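Ethanolamine utilization protein EutN/carboxysome structural protein Ccml (Halothece sp., PDB 6OWG) probably forms pentamers that cap the vertices of the carboxysome shell, as does CcmL. Local coordinates at residues 53-58 / 76-81. Sequence-based numbering, arbitrary orientation.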
ATOM      1  N   GLU D  53     -29.446 -22.730 108.462  1.00  6.36           N
ATOM      2  CA  GLU D  53     -28.449 -21.740 108.092  1.00  6.36           C
ATOM      3  C   GLU D  53     -29.045 -20.342 108.066  1.00  6.36           C
ATOM      4  O   GLU D  53     -30.242 -20.155 107.847  1.00  6.36           O
ATOM      5  CB  GLU D  53     -27.866 -22.057 106.720  1.00  6.36           C
ATOM      6  CG  GLU D  53     -26.707 -23.018 106.733  1.00  6.36           C
ATOM      7  CD  GLU D  53     -26.104 -23.163 105.362  1.00  6.36           C
ATOM      8  OE1 GLU D  53     -26.315 -22.246 104.550  1.00  6.36           O
ATOM      9  OE2 GLU D  53     -25.446 -24.185 105.082  1.00  6.36           O
ATOM     10  N   TRP D  54     -28.185 -19.355 108.280  1.00  5.56           N
ATOM     11  CA  TRP D  54     -28.544 -17.952 108.153  1.00  5.56           C
ATOM     12  C   TRP D  54     -28.154 -17.477 106.765  1.00  5.56           C
ATOM     13  O   TRP D  54     -26.999 -17.620 106.357  1.00  5.56           O
ATOM     14  CB  TRP D  54     -27.840 -17.112 109.214  1.00  5.56           C
ATOM     15  CG  TRP D  54     -28.491 -17.156 110.542  1.00  5.56           C
ATOM     16  CD1 TRP D  54     -29.198 -18.188 111.078  1.00  5.56           C
ATOM     17  CD2 TRP D  54     -28.489 -16.118 111.521  1.00  5.56           C
ATOM     18  NE1 TRP D  54     -29.644 -17.855 112.330  1.00  5.56           N
ATOM     19  CE2 TRP D  54     -29.225 -16.585 112.625  1.00  5.56           C
ATOM     20  CE3 TRP D  54     -27.951 -14.829 111.565  1.00  5.56           C
ATOM     21  CZ2 TRP D  54     -29.426 -15.815 113.763  1.00  5.56           C
ATOM     22  CZ3 TRP D  54     -28.157 -14.066 112.692  1.00  5.56           C
ATOM     23  CH2 TRP D  54     -28.885 -14.561 113.778  1.00  5.56           C
ATOM     24  N   VAL D  55     -29.118 -16.927 106.034  1.00  4.56           N
ATOM     25  CA  VAL D  55     -28.898 -16.526 104.654  1.00  4.56           C
ATOM     26  C   VAL D  55     -29.312 -15.075 104.476  1.00  4.56           C
ATOM     27  O   VAL D  55     -30.106 -14.528 105.242  1.00  4.56           O
ATOM     28  CB  VAL D  55     -29.660 -17.425 103.652  1.00  4.56           C
ATOM     29  CG1 VAL D  55     -29.074 -18.821 103.631  1.00  4.56           C
ATOM     30  CG2 VAL D  55     -31.142 -17.468 103.977  1.00  4.56           C
ATOM     31  N   LEU D  56     -28.740 -14.448 103.455  1.00  4.54           N
ATOM     32  CA  LEU D  56     -29.219 -13.168 102.954  1.00  4.54           C
ATOM     33  C   LEU D  56     -30.086 -13.432 101.734  1.00  4.54           C
ATOM     34  O   LEU D  56     -29.640 -14.071 100.777  1.00  4.54           O
ATOM     35  CB  LEU D  56     -28.070 -12.231 102.592  1.00  4.54           C
ATOM     36  CG  LEU D  56     -27.309 -11.556 103.726  1.00  4.54           C
ATOM     37  CD1 LEU D  56     -26.242 -10.672 103.139  1.00  4.54           C
ATOM     38  CD2 LEU D  56     -28.244 -10.754 104.607  1.00  4.54           C
ATOM     39  N   VAL D  57     -31.317 -12.944 101.772  1.00  4.36           N
ATOM     40  CA  VAL D  57     -32.268 -13.111 100.686  1.00  4.36           C
ATOM     41  C   VAL D  57     -32.668 -11.732 100.172  1.00  4.36           C
ATOM     42  O   VAL D  57     -32.919 -10.812 100.956  1.00  4.36           O
ATOM     43  CB  VAL D  57     -33.480 -13.964 101.139  1.00  4.36           C
ATOM     44  CG1 VAL D  57     -34.121 -13.416 102.400  1.00  4.36           C
ATOM     45  CG2 VAL D  57     -34.513 -14.091 100.037  1.00  4.36           C
ATOM     46  N   ASN D  58     -32.658 -11.569  98.854  1.00  4.98           N
ATOM     47  CA  ASN D  58     -33.094 -10.320  98.263  1.00  4.98           C
ATOM     48  C   ASN D  58     -34.552 -10.441  97.823  1.00  4.98           C
ATOM     49  O   ASN D  58     -35.176 -11.498  97.936  1.00  4.98           O
ATOM     50  CB  ASN D  58     -32.156  -9.894  97.123  1.00  4.98           C
ATOM     51  CG  ASN D  58     -32.053 -10.917  95.996  1.00  4.98           C
ATOM     52  OD1 ASN D  58     -32.728 -11.938  95.977  1.00  4.98           O
ATOM     53  ND2 ASN D  58     -31.192 -10.626  95.039  1.00  4.98           N
ATOM     54  N   ALA D  76     -37.471 -13.677  94.793  1.00  4.69           N
ATOM     55  CA  ALA D  76     -36.699 -13.846  96.013  1.00  4.69           C
ATOM     56  C   ALA D  76     -35.598 -14.853  95.731  1.00  4.69           C
ATOM     57  O   ALA D  76     -35.815 -15.823  95.005  1.00  4.69           O
ATOM     58  CB  ALA D  76     -37.573 -14.316  97.177  1.00  4.69           C
ATOM     59  N   MET D  77     -34.422 -14.615  96.305  1.00  5.23           N
ATOM     60  CA  MET D  77     -33.257 -15.436  96.012  1.00  5.23           C
ATOM     61  C   MET D  77     -32.260 -15.318  97.150  1.00  5.23           C
ATOM     62  O   MET D  77     -31.948 -14.209  97.583  1.00  5.23           O
ATOM     63  CB  MET D  77     -32.609 -15.005  94.696  1.00  5.23           C
ATOM     64  CG  MET D  77     -31.312 -15.702  94.380  1.00  5.23           C
ATOM     65  SD  MET D  77     -30.852 -15.529  92.657  1.00  5.23           S
ATOM     66  CE  MET D  77     -30.094 -13.916  92.674  1.00  5.23           C
ATOM     67  N   VAL D  78     -31.761 -16.456  97.626  1.00  4.72           N
ATOM     68  CA  VAL D  78     -30.643 -16.451  98.561  1.00  4.72           C
ATOM     69  C   VAL D  78     -29.389 -16.023  97.810  1.00  4.72           C
ATOM     70  O   VAL D  78     -28.966 -16.679  96.854  1.00  4.72           O
ATOM     71  CB  VAL D  78     -30.463 -17.829  99.208  1.00  4.72           C
ATOM     72  CG1 VAL D  78     -29.147 -17.898  99.952  1.00  4.72           C
ATOM     73  CG2 VAL D  78     -31.619 -18.132 100.132  1.00  4.72           C
ATOM     74  N   VAL D  79     -28.797 -14.908  98.231  1.00  5.02           N
ATOM     75  CA  VAL D  79     -27.596 -14.402  97.581  1.00  5.02           C
ATOM     76  C   VAL D  79     -26.327 -14.736  98.353  1.00  5.02           C
ATOM     77  O   VAL D  79     -25.240 -14.749  97.758  1.00  5.02           O
ATOM     78  CB  VAL D  79     -27.686 -12.879  97.349  1.00  5.02           C
ATOM     79  CG1 VAL D  79     -28.771 -12.577  96.358  1.00  5.02           C
ATOM     80  CG2 VAL D  79     -27.941 -12.145  98.649  1.00  5.02           C
ATOM     81  N   ALA D  80     -26.431 -15.018  99.647  1.00  4.74           N
ATOM     82  CA  ALA D  80     -25.263 -15.264 100.471  1.00  4.74           C
ATOM     83  C   ALA D  80     -25.672 -16.123 101.650  1.00  4.74           C
ATOM     84  O   ALA D  80     -26.782 -16.003 102.164  1.00  4.74           O
ATOM     85  CB  ALA D  80     -24.640 -13.956 100.968  1.00  4.74           C
ATOM     86  N   ILE D  81     -24.766 -17.001 102.058  1.00  5.73           N
ATOM     87  CA  ILE D  81     -24.847 -17.667 103.349  1.00  5.73           C
ATOM     88  C   ILE D  81     -24.100 -16.799 104.345  1.00  5.73           C
ATOM     89  O   ILE D  81     -22.941 -16.437 104.112  1.00  5.73           O
ATOM     90  CB  ILE D  81     -24.257 -19.085 103.292  1.00  5.73           C
ATOM     91  CG1 ILE D  81     -25.090 -19.974 102.374  1.00  5.73           C
ATOM     92  CG2 ILE D  81     -24.188 -19.690 104.676  1.00  5.73           C
ATOM     93  CD1 ILE D  81     -24.415 -21.269 102.035  1.00  5.73           C
TER
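Val78 packs against Val55 with both of its methyls: CG1, anti to the backbone N (chi1 168°), lies 3.8 Å from Val55 CB, and CG2 meets Val55 CG2 at 3.9 Å. The two side chains cross at about a right angle and, with Val57, reach Leu27 and Phe29 on strand 24-30, in the tightly filled interior of what is probably an OB-type barrel. The antiparallel strands are joined by backbone bonds centred on Leu56, whose N donates to Ala80 O (2.8 Å) and whose O accepts Val79 N (2.8 Å). Val79 and Ala80 thus share one partner, a classic beta bulge that shifts the register by one residue. On the other face, Leu56 CB touches Val79 CG2 at 3.9 Å, and Leu56 itself packs on Leu24 of a second subunit. At one end, Glu53 OE1 lies against Ile81 CD1, while the indole of Trp54 leads away to stack on Tyr93 in a partly exposed setting, adding little to the contact. At the other, Asn58 N bonds Met77 O (3.0 Å). Its carboxamide lies alongside the Met77 side chain and brings ND2 to 3.4 Å from Val79 CG1; ND2 also makes a weak hydrogen bond to Pro73 O of the second subunit. An alanine in place of Asn58 would probably leave Pro73 O of that subunit without its weak amide donor and open a gap beside Val79. The chemistry thus differs by face: mainly apolar side-chain contacts among Val55, Val57 and Val78, and, toward the neighbouring subunit, apolar packing with one weak amide hydrogen bond, consistent with a subunit interface.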